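Local structure of mannan endo-1,6-alpha-mannosidase (Chaetomium thermophilum, 6RY0) at residues 127-131 and 165-171; 194-200 and 228-234; 156-160 and 209-213. The protein probably cleaves alpha-1,6-mannosidic linkages as a family 76 glycoside hydrolase, and probably acts in the transfer of GPI-anchored glycoproteins into the fungal cell wall. All blocks are in the same frame, centred on the assembly; numbering follows the deposited sequence.

In the fold
The three contacts tie together four helices that follow one another in the chain: 127-142, 155-167, 196-213 and 216-231. Contact 1 closes before contact 2 opens, while the segments of contact 3 alternate with those of both. Contacts 1 and 3 share helix 155-167, with centres about 15 Å apart; contacts 2 and 3 share helix 196-213, with centres about 22 Å apart. Contacts 1 and 2 have centres about 14 Å apart and touch, the CB of N127 packing against that of A198. Helix 196-213 thus meets partners near both its ends, as expected of the helical barrel of family 76, and its start lies near D129, of a calcium site not occupied in this model.

Contact 1 (127-131 and 165-171)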
loop_
_atom_site.group_PDB
_atom_site.type_symbol
_atom_site.label_atom_id
_atom_site.label_comp_id
_atom_site.label_asym_id
_atom_site.label_seq_id
_atom_site.Cartn_x
_atom_site.Cartn_y
_atom_site.Cartn_z
ATOM N N ASN A 127 13.233 0.868 -1.429
ATOM C CA ASN A 127 12.411 2.059 -1.557
ATOM C C ASN A 127 10.928 1.733 -1.408
ATOM O O ASN A 127 10.143 2.544 -0.898
ATOM C CB ASN A 127 12.675 2.754 -2.885
ATOM C CG ASN A 127 13.927 3.580 -2.837
ATOM O OD1 ASN A 127 13.992 4.550 -2.088
ATOM N ND2 ASN A 127 14.916 3.220 -3.653
ATOM N N ASP A 128 10.510 0.559 -1.868
ATOM C CA ASP A 128 9.133 0.119 -1.654
ATOM C C ASP A 128 8.836 -0.153 -0.172
ATOM O O ASP A 128 7.785 0.223 0.326
ATOM C CB ASP A 128 8.805 -1.128 -2.509
ATOM C CG ASP A 128 9.793 -2.303 -2.366
ATOM O OD1 ASP A 128 10.948 -2.114 -1.954
ATOM O OD2 ASP A 128 9.393 -3.450 -2.646
ATOM N N ASP A 129 9.752 -0.810 0.529
ATOM C CA ASP A 129 9.516 -1.095 1.932
ATOM C C ASP A 129 9.340 0.199 2.715
ATOM O O ASP A 129 8.387 0.373 3.478
ATOM C CB ASP A 129 10.657 -1.905 2.546
ATOM C CG ASP A 129 10.975 -3.134 1.782
ATOM O OD1 ASP A 129 11.806 -3.079 0.895
ATOM O OD2 ASP A 129 10.388 -4.170 2.034
ATOM N N GLN A 130 10.286 1.111 2.536
ATOM C CA GLN A 130 10.222 2.420 3.178
ATOM C C GLN A 130 8.966 3.170 2.717
ATOM O O GLN A 130 8.271 3.805 3.528
ATOM C CB GLN A 130 11.481 3.221 2.817
ATOM C CG GLN A 130 11.550 4.549 3.516
ATOM C CD GLN A 130 12.508 5.536 2.889
ATOM O OE1 GLN A 130 12.857 5.414 1.708
ATOM N NE2 GLN A 130 12.907 6.545 3.656
ATOM N N GLY A 131 8.668 3.076 1.433
ATOM C CA GLY A 131 7.516 3.732 0.870
ATOM C C GLY A 131 6.222 3.301 1.488
ATOM O O GLY A 131 5.373 4.158 1.729
ATOM N N THR A 165 13.751 11.708 1.415
ATOM C CA THR A 165 14.851 10.785 1.242
ATOM C C THR A 165 14.780 10.097 -0.105
ATOM O O THR A 165 15.831 9.791 -0.703
ATOM C CB THR A 165 14.973 9.761 2.379
ATOM O OG1 THR A 165 13.860 8.865 2.372
ATOM C CG2 THR A 165 15.175 10.415 3.735
ATOM N N GLN A 166 13.585 9.846 -0.612
ATOM C CA GLN A 166 13.407 9.219 -1.922
ATOM C C GLN A 166 13.704 10.165 -3.068
ATOM O O GLN A 166 14.053 9.712 -4.150
ATOM C CB GLN A 166 12.006 8.589 -2.037
ATOM C CG GLN A 166 11.890 7.387 -1.153
ATOM C CD GLN A 166 10.640 6.616 -1.272
ATOM O OE1 GLN A 166 9.743 6.995 -1.996
ATOM N NE2 GLN A 166 10.593 5.484 -0.593
ATOM N N ALA A 167 13.586 11.467 -2.824
ATOM C CA ALA A 167 13.916 12.513 -3.796
ATOM C C ALA A 167 15.399 12.876 -3.786
ATOM O O ALA A 167 15.853 13.642 -4.614
ATOM C CB ALA A 167 13.099 13.756 -3.505
ATOM N N SER A 168 16.184 12.336 -2.855
ATOM C CA SER A 168 17.564 12.744 -2.684
ATOM C C SER A 168 18.361 12.395 -3.933
ATOM O O SER A 168 18.134 11.362 -4.560
ATOM C CB SER A 168 18.113 12.071 -1.431
ATOM O OG SER A 168 19.372 12.589 -1.035
ATOM N N PRO A 169 19.329 13.247 -4.294
ATOM C CA PRO A 169 19.952 13.070 -5.605
ATOM C C PRO A 169 20.653 11.735 -5.838
ATOM O O PRO A 169 20.661 11.259 -6.982
ATOM C CB PRO A 169 20.907 14.264 -5.696
ATOM C CG PRO A 169 20.922 14.906 -4.387
ATOM C CD PRO A 169 19.736 14.504 -3.650
ATOM N N GLU A 170 21.210 11.100 -4.807
ATOM C CA GLU A 170 21.912 9.823 -5.036
ATOM C C GLU A 170 20.969 8.689 -5.407
ATOM O O GLU A 170 21.419 7.643 -5.924
ATOM C CB GLU A 170 22.762 9.419 -3.824
ATOM C CG GLU A 170 22.023 8.827 -2.618
ATOM C CD GLU A 170 21.162 9.800 -1.819
ATOM O OE1 GLU A 170 21.233 11.041 -2.019
ATOM O OE2 GLU A 170 20.421 9.305 -0.955
ATOM N N ARG A 171 19.668 8.903 -5.186
ATOM C CA ARG A 171 18.705 7.885 -5.574
ATOM C C ARG A 171 18.214 8.056 -7.018
ATOM O O ARG A 171 17.414 7.256 -7.478
ATOM C CB ARG A 171 17.531 7.836 -4.600
ATOM C CG ARG A 171 17.943 7.455 -3.206
ATOM C CD ARG A 171 16.772 6.936 -2.364
ATOM N NE ARG A 171 17.178 6.771 -0.974
ATOM C CZ ARG A 171 16.367 6.537 0.048
ATOM N NH1 ARG A 171 15.093 6.242 -0.142
ATOM N NH2 ARG A 171 16.849 6.629 1.272
#
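N127 and Q166 have the closest CA atoms across the contact, 7.2 Å apart, where the first turn of helix 127-142 faces the end of helix 155-167. Beyond that end the chain turns through a short 3-10 segment, which brings R171 back to the same partners. The side-chain network centres on Q130 OE1, which two donors grip. R171 NH1 reaches it at 3.0 Å, lying in the carbonyl plane on a lone pair, while the oxygen sits at the edge of the guanidinium, in its plane. Q166 NE2 comes to Q130 OE1 from above the carbonyl plane, at 3.2 Å, its amide turned 70° from that of Q130. The other end of the Q130 amide is also held: NE2 donates to T165 OG1 at 2.8 Å and bonds to D115 O as well, so the flip of this buried amide is fixed. With CG anti to the backbone N (chi1 -176°) and the chain extended beyond it, Q130 reaches across to the other helix. R171 NH1 also makes a weak bond to N127 OD1 (2.8 Å), whereas N127 ND2 turns to R181 O. T165 O lies over one face of the R171 guanidinium, 3.3 Å above its centre. A leucine in place of Q130 would probably cost Q166 NE2 its acceptor there and T165 OG1 its donor, and leave R171 NH1 to rely more on its weak bond to N127. Around this network, Q166 leans on F202 and N127 on A198, both of helix 196-213, while D129 packs on W76 and W77 of helix 76-93.

Contact 2 (194-200 and 228-234)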
loop_
_atom_site.group_PDB
_atom_site.type_symbol
_atom_site.label_atom_id
_atom_site.label_comp_id
_atom_site.label_asym_id
_atom_site.label_seq_id
_atom_site.Cartn_x
_atom_site.Cartn_y
_atom_site.Cartn_z
ATOM N N LYS A 194 15.495 -1.622 -11.424
ATOM C CA LYS A 194 14.639 -0.442 -11.301
ATOM C C LYS A 194 13.221 -0.919 -11.556
ATOM O O LYS A 194 12.870 -1.294 -12.670
ATOM C CB LYS A 194 15.054 0.659 -12.267
ATOM C CG LYS A 194 16.356 1.353 -11.865
ATOM C CD LYS A 194 16.706 2.593 -12.635
ATOM C CE LYS A 194 17.791 3.345 -11.903
ATOM N NZ LYS A 194 18.108 4.671 -12.527
ATOM N N ASN A 195 12.429 -0.972 -10.499
ATOM C CA ASN A 195 11.153 -1.603 -10.592
ATOM C C ASN A 195 10.003 -0.638 -10.422
ATOM O O ASN A 195 10.131 0.478 -9.925
ATOM C CB ASN A 195 11.041 -2.792 -9.673
ATOM C CG ASN A 195 11.207 -2.480 -8.235
ATOM O OD1 ASN A 195 11.480 -1.348 -7.816
ATOM N ND2 ASN A 195 11.034 -3.504 -7.426
ATOM N N THR A 196 8.846 -1.083 -10.890
ATOM C CA THR A 196 7.667 -0.260 -10.809
ATOM C C THR A 196 7.325 0.104 -9.391
ATOM O O THR A 196 7.038 1.274 -9.126
ATOM C CB THR A 196 6.505 -0.937 -11.518
ATOM O OG1 THR A 196 6.918 -1.113 -12.865
ATOM C CG2 THR A 196 5.249 -0.107 -11.416
ATOM N N ILE A 197 7.314 -0.858 -8.476
ATOM C CA ILE A 197 6.734 -0.577 -7.170
ATOM C C ILE A 197 7.511 0.523 -6.426
ATOM O O ILE A 197 6.895 1.373 -5.771
ATOM C CB ILE A 197 6.542 -1.844 -6.317
ATOM C CG1 ILE A 197 5.763 -1.524 -5.039
ATOM C CG2 ILE A 197 7.875 -2.548 -6.006
ATOM C CD1 ILE A 197 4.410 -1.070 -5.263
ATOM N N ALA A 198 8.845 0.532 -6.487
ATOM C CA ALA A 198 9.588 1.591 -5.814
ATOM C C ALA A 198 9.162 2.961 -6.337
ATOM O O ALA A 198 8.944 3.921 -5.594
ATOM C CB ALA A 198 11.103 1.402 -6.057
ATOM N N ASN A 199 9.085 3.046 -7.659
ATOM C CA ASN A 199 8.728 4.291 -8.315
ATOM C C ASN A 199 7.272 4.663 -8.071
ATOM O O ASN A 199 6.956 5.833 -7.905
ATOM C CB ASN A 199 9.098 4.170 -9.800
ATOM C CG ASN A 199 10.580 4.249 -9.964
ATOM O OD1 ASN A 199 11.142 5.356 -9.889
ATOM N ND2 ASN A 199 11.253 3.107 -10.113
ATOM N N ALA A 200 6.381 3.668 -8.054
ATOM C CA ALA A 200 4.969 3.896 -7.776
ATOM C C ALA A 200 4.757 4.428 -6.360
ATOM O O ALA A 200 3.915 5.286 -6.165
ATOM C CB ALA A 200 4.186 2.615 -8.006
ATOM N N TRP A 228 8.506 9.030 -16.381
ATOM C CA TRP A 228 9.585 8.075 -16.510
ATOM C C TRP A 228 9.052 6.639 -16.626
ATOM O O TRP A 228 9.465 5.879 -17.485
ATOM C CB TRP A 228 10.580 8.209 -15.334
ATOM C CG TRP A 228 11.695 7.230 -15.451
ATOM C CD1 TRP A 228 12.841 7.387 -16.187
ATOM C CD2 TRP A 228 11.752 5.911 -14.887
ATOM N NE1 TRP A 228 13.594 6.247 -16.120
ATOM C CE2 TRP A 228 12.953 5.321 -15.337
ATOM C CE3 TRP A 228 10.920 5.169 -14.041
ATOM C CZ2 TRP A 228 13.331 4.048 -14.986
ATOM C CZ3 TRP A 228 11.308 3.897 -13.673
ATOM C CH2 TRP A 228 12.484 3.345 -14.163
ATOM N N LEU A 229 8.113 6.274 -15.746
ATOM C CA LEU A 229 7.502 4.957 -15.801
ATOM C C LEU A 229 6.856 4.691 -17.174
ATOM O O LEU A 229 6.870 3.570 -17.681
ATOM C CB LEU A 229 6.459 4.819 -14.706
ATOM C CG LEU A 229 7.018 4.539 -13.311
ATOM C CD1 LEU A 229 5.918 4.703 -12.265
ATOM C CD2 LEU A 229 7.638 3.155 -13.228
ATOM N N TYR A 230 6.235 5.732 -17.719
ATOM C CA TYR A 230 5.632 5.610 -19.045
ATOM C C TYR A 230 6.739 5.479 -20.088
ATOM O O TYR A 230 6.708 4.563 -20.913
ATOM C CB TYR A 230 4.708 6.800 -19.335
ATOM C CG TYR A 230 3.856 6.583 -20.559
ATOM C CD1 TYR A 230 2.731 5.779 -20.489
ATOM C CD2 TYR A 230 4.174 7.168 -21.761
ATOM C CE1 TYR A 230 1.951 5.536 -21.603
ATOM C CE2 TYR A 230 3.373 6.934 -22.887
ATOM C CZ TYR A 230 2.274 6.125 -22.786
ATOM O OH TYR A 230 1.467 5.849 -23.871
ATOM N N ALA A 231 7.729 6.364 -20.064
ATOM C CA ALA A 231 8.777 6.334 -21.081
ATOM C C ALA A 231 9.528 5.007 -21.110
ATOM O O ALA A 231 9.754 4.453 -22.187
ATOM C CB ALA A 231 9.756 7.497 -20.850
ATOM N N VAL A 232 9.921 4.482 -19.948
ATOM C CA VAL A 232 10.693 3.251 -19.886
ATOM C C VAL A 232 9.832 2.056 -20.313
ATOM O O VAL A 232 10.349 0.983 -20.585
ATOM C CB VAL A 232 11.287 3.044 -18.462
ATOM C CG1 VAL A 232 10.213 2.713 -17.450
ATOM C CG2 VAL A 232 12.395 2.024 -18.436
ATOM N N GLY A 233 8.505 2.221 -20.390
ATOM C CA GLY A 233 7.645 1.179 -20.892
ATOM C C GLY A 233 7.178 0.198 -19.842
ATOM O O GLY A 233 6.610 -0.834 -20.178
ATOM N N TYR A 234 7.339 0.536 -18.565
ATOM C CA TYR A 234 6.735 -0.261 -17.513
ATOM C C TYR A 234 5.218 -0.104 -17.547
ATOM O O TYR A 234 4.505 -1.013 -17.113
ATOM C CB TYR A 234 7.296 0.045 -16.135
ATOM C CG TYR A 234 8.767 -0.232 -15.930
ATOM C CD1 TYR A 234 9.582 -0.855 -16.885
ATOM C CD2 TYR A 234 9.369 0.190 -14.777
ATOM C CE1 TYR A 234 10.926 -1.030 -16.662
ATOM C CE2 TYR A 234 10.719 0.032 -14.547
ATOM C CZ TYR A 234 11.512 -0.579 -15.494
ATOM O OH TYR A 234 12.884 -0.707 -15.342
#
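The Schellman motif that ends helix 216-231 swings Y234 against K194 and T196, where strand 193-195 passes into helix 196-213. G233, with its positive phi, makes the turn: its N bonds back to Y230 O, and Y234 N returns more weakly to L229 O. Any side chain here would run into the carbonyl oxygen of V232, so the position suits glycine. With CG anti to the carbonyl carbon (chi1 -62°), Y234 extends its ring past the T196 side chain, the two running in opposite directions. T196 OG1 lies 3.4 Å from Y234 CD2, although its main polar partner is Y243 O. At the far end of the ring, Y234 OH gives a weak hydrogen bond to K194 O at 2.7 Å. The ring is backed from its own segment by V232 CG1, 3.5 Å above its centre. One turn earlier, W228 and L229 meet the start of helix 196-213. N199 ND2 lies 3.6 Å from W228 CZ3, the amide inclined 36° to the indole. That amide is pinned at both ends: ND2 donates to N195 O at 2.9 Å, nearly straight at 165°, and OD1 accepts from L180 N. N199 CB rests 3.9 Å from L229 CD2, a methyl that also approaches the T196 backbone. The indole NE1 bonds to C176 O, and the K194 amine goes to T175, G178, G179 and D173. N195 is the N-cap, its OD1 accepting weakly from A198 N, and its side chain comes within about 8 Å, between nearest atoms, of D129, of a calcium site not occupied in this model. Here the end of one helix closes on the start of the helix before it, the pattern of a helical hairpin and consistent with the (alpha/alpha)6 barrel of family 76.

Contact 3 (156-160 and 209-213); sequences LALAQ and LARYT
L209 O is gripped by two donors of T213, the backbone N at 2.9 Å and OG1 at 2.7 Å, which reach it from opposite faces of its carbonyl plane. With OG1 set between the backbone N and the carbonyl carbon (chi1 71°), the hydroxyl can fold back on its own helix and also meet N215 N. The T213 methyl is left to face the other helix, CG2 lying 4.1 Å from L156 CD1. L156 drives its branched end between neighbours: CD1 meets L209 CD2 at 3.6 Å, while CD2 lies 3.8 Å from Y212 CE1. L209 CD2 is also flanked by A159 CB and by the Q160 chain, whose CG comes to 3.9 Å. The amide of Q160 goes outside, OE1 to D421 N and NE2 to Y218 OH of helix 216-231. M138 of helix 127-142 touches A159, L209 and Y212, filling in alongside. The axes of the two short segments come within 11.8 Å and run roughly antiparallel, at 144°, a spacing that the two leucines bridge. With T213 OG1 bonded back to L209 O and the Q160 amide to outside partners, it is the packing of methyls and ring that joins these two segments.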
loop_
_atom_site.group_PDB
_atom_site.type_symbol
_atom_site.label_atom_id
_atom_site.label_comp_id
_atom_site.label_asym_id
_atom_site.label_seq_id
_atom_site.Cartn_x
_atom_site.Cartn_y
_atom_site.Cartn_z
ATOM N N LEU A 156 2.266 13.697 9.015
ATOM C CA LEU A 156 2.637 14.380 7.800
ATOM C C LEU A 156 4.171 14.472 7.699
ATOM O O LEU A 156 4.748 14.226 6.640
ATOM C CB LEU A 156 2.013 15.773 7.728
ATOM C CG LEU A 156 2.445 16.642 6.532
ATOM C CD1 LEU A 156 2.037 16.040 5.219
ATOM C CD2 LEU A 156 1.878 18.039 6.669
ATOM N N ALA A 157 4.824 14.822 8.805
ATOM C CA ALA A 157 6.275 14.931 8.831
ATOM C C ALA A 157 6.961 13.615 8.459
ATOM O O ALA A 157 8.014 13.623 7.817
ATOM C CB ALA A 157 6.750 15.396 10.185
ATOM N N LEU A 158 6.403 12.495 8.896
ATOM C CA LEU A 158 6.969 11.196 8.543
ATOM C C LEU A 158 6.830 10.924 7.057
ATOM O O LEU A 158 7.777 10.444 6.407
ATOM C CB LEU A 158 6.305 10.089 9.370
ATOM C CG LEU A 158 6.743 10.041 10.842
ATOM C CD1 LEU A 158 5.768 9.227 11.645
ATOM C CD2 LEU A 158 8.172 9.505 10.968
ATOM N N ALA A 159 5.653 11.200 6.488
ATOM C CA ALA A 159 5.480 11.058 5.045
ATOM C C ALA A 159 6.441 11.950 4.273
ATOM O O ALA A 159 7.041 11.537 3.284
ATOM C CB ALA A 159 4.037 11.356 4.680
ATOM N N GLN A 160 6.581 13.198 4.718
ATOM C CA GLN A 160 7.517 14.118 4.100
ATOM C C GLN A 160 8.953 13.628 4.176
ATOM O O GLN A 160 9.723 13.826 3.243
ATOM C CB GLN A 160 7.447 15.499 4.778
ATOM C CG GLN A 160 6.163 16.235 4.507
ATOM C CD GLN A 160 6.098 17.517 5.290
ATOM O OE1 GLN A 160 6.372 17.543 6.482
ATOM N NE2 GLN A 160 5.713 18.586 4.624
ATOM N N LEU A 209 1.166 14.117 -1.141
ATOM C CA LEU A 209 1.731 15.269 -0.437
ATOM C C LEU A 209 1.357 16.553 -1.131
ATOM O O LEU A 209 1.088 17.561 -0.467
ATOM C CB LEU A 209 3.244 15.105 -0.262
ATOM C CG LEU A 209 3.634 14.112 0.829
ATOM C CD1 LEU A 209 5.097 13.664 0.679
ATOM C CD2 LEU A 209 3.390 14.702 2.218
ATOM N N ALA A 210 1.345 16.552 -2.456
ATOM C CA ALA A 210 0.882 17.736 -3.192
ATOM C C ALA A 210 -0.538 18.105 -2.803
ATOM O O ALA A 210 -0.834 19.251 -2.485
ATOM C CB ALA A 210 0.954 17.502 -4.687
ATOM N N ARG A 211 -1.437 17.123 -2.829
ATOM C CA ARG A 211 -2.825 17.439 -2.518
ATOM C C ARG A 211 -2.971 17.947 -1.071
ATOM O O ARG A 211 -3.737 18.867 -0.795
ATOM C CB ARG A 211 -3.744 16.248 -2.771
ATOM C CG ARG A 211 -5.212 16.620 -2.617
ATOM C CD ARG A 211 -6.137 15.459 -2.830
ATOM N NE ARG A 211 -7.539 15.836 -2.741
ATOM C CZ ARG A 211 -8.302 15.712 -1.659
ATOM N NH1 ARG A 211 -7.818 15.267 -0.520
ATOM N NH2 ARG A 211 -9.605 16.005 -1.733
ATOM N N TYR A 212 -2.281 17.301 -0.150
ATOM C CA TYR A 212 -2.474 17.653 1.248
ATOM C C TYR A 212 -1.910 19.043 1.540
ATOM O O TYR A 212 -2.541 19.864 2.195
ATOM C CB TYR A 212 -1.808 16.614 2.158
ATOM C CG TYR A 212 -2.126 16.805 3.625
ATOM C CD1 TYR A 212 -1.469 17.746 4.397
ATOM C CD2 TYR A 212 -3.113 16.043 4.239
ATOM C CE1 TYR A 212 -1.799 17.954 5.721
ATOM C CE2 TYR A 212 -3.442 16.235 5.589
ATOM C CZ TYR A 212 -2.779 17.201 6.319
ATOM O OH TYR A 212 -3.103 17.408 7.644
ATOM N N THR A 213 -0.686 19.279 1.108
ATOM C CA THR A 213 0.063 20.494 1.453
ATOM C C THR A 213 -0.151 21.656 0.514
ATOM O O THR A 213 0.219 22.780 0.858
ATOM C CB THR A 213 1.570 20.222 1.504
ATOM O OG1 THR A 213 2.064 20.009 0.178
ATOM C CG2 THR A 213 1.976 19.097 2.439
#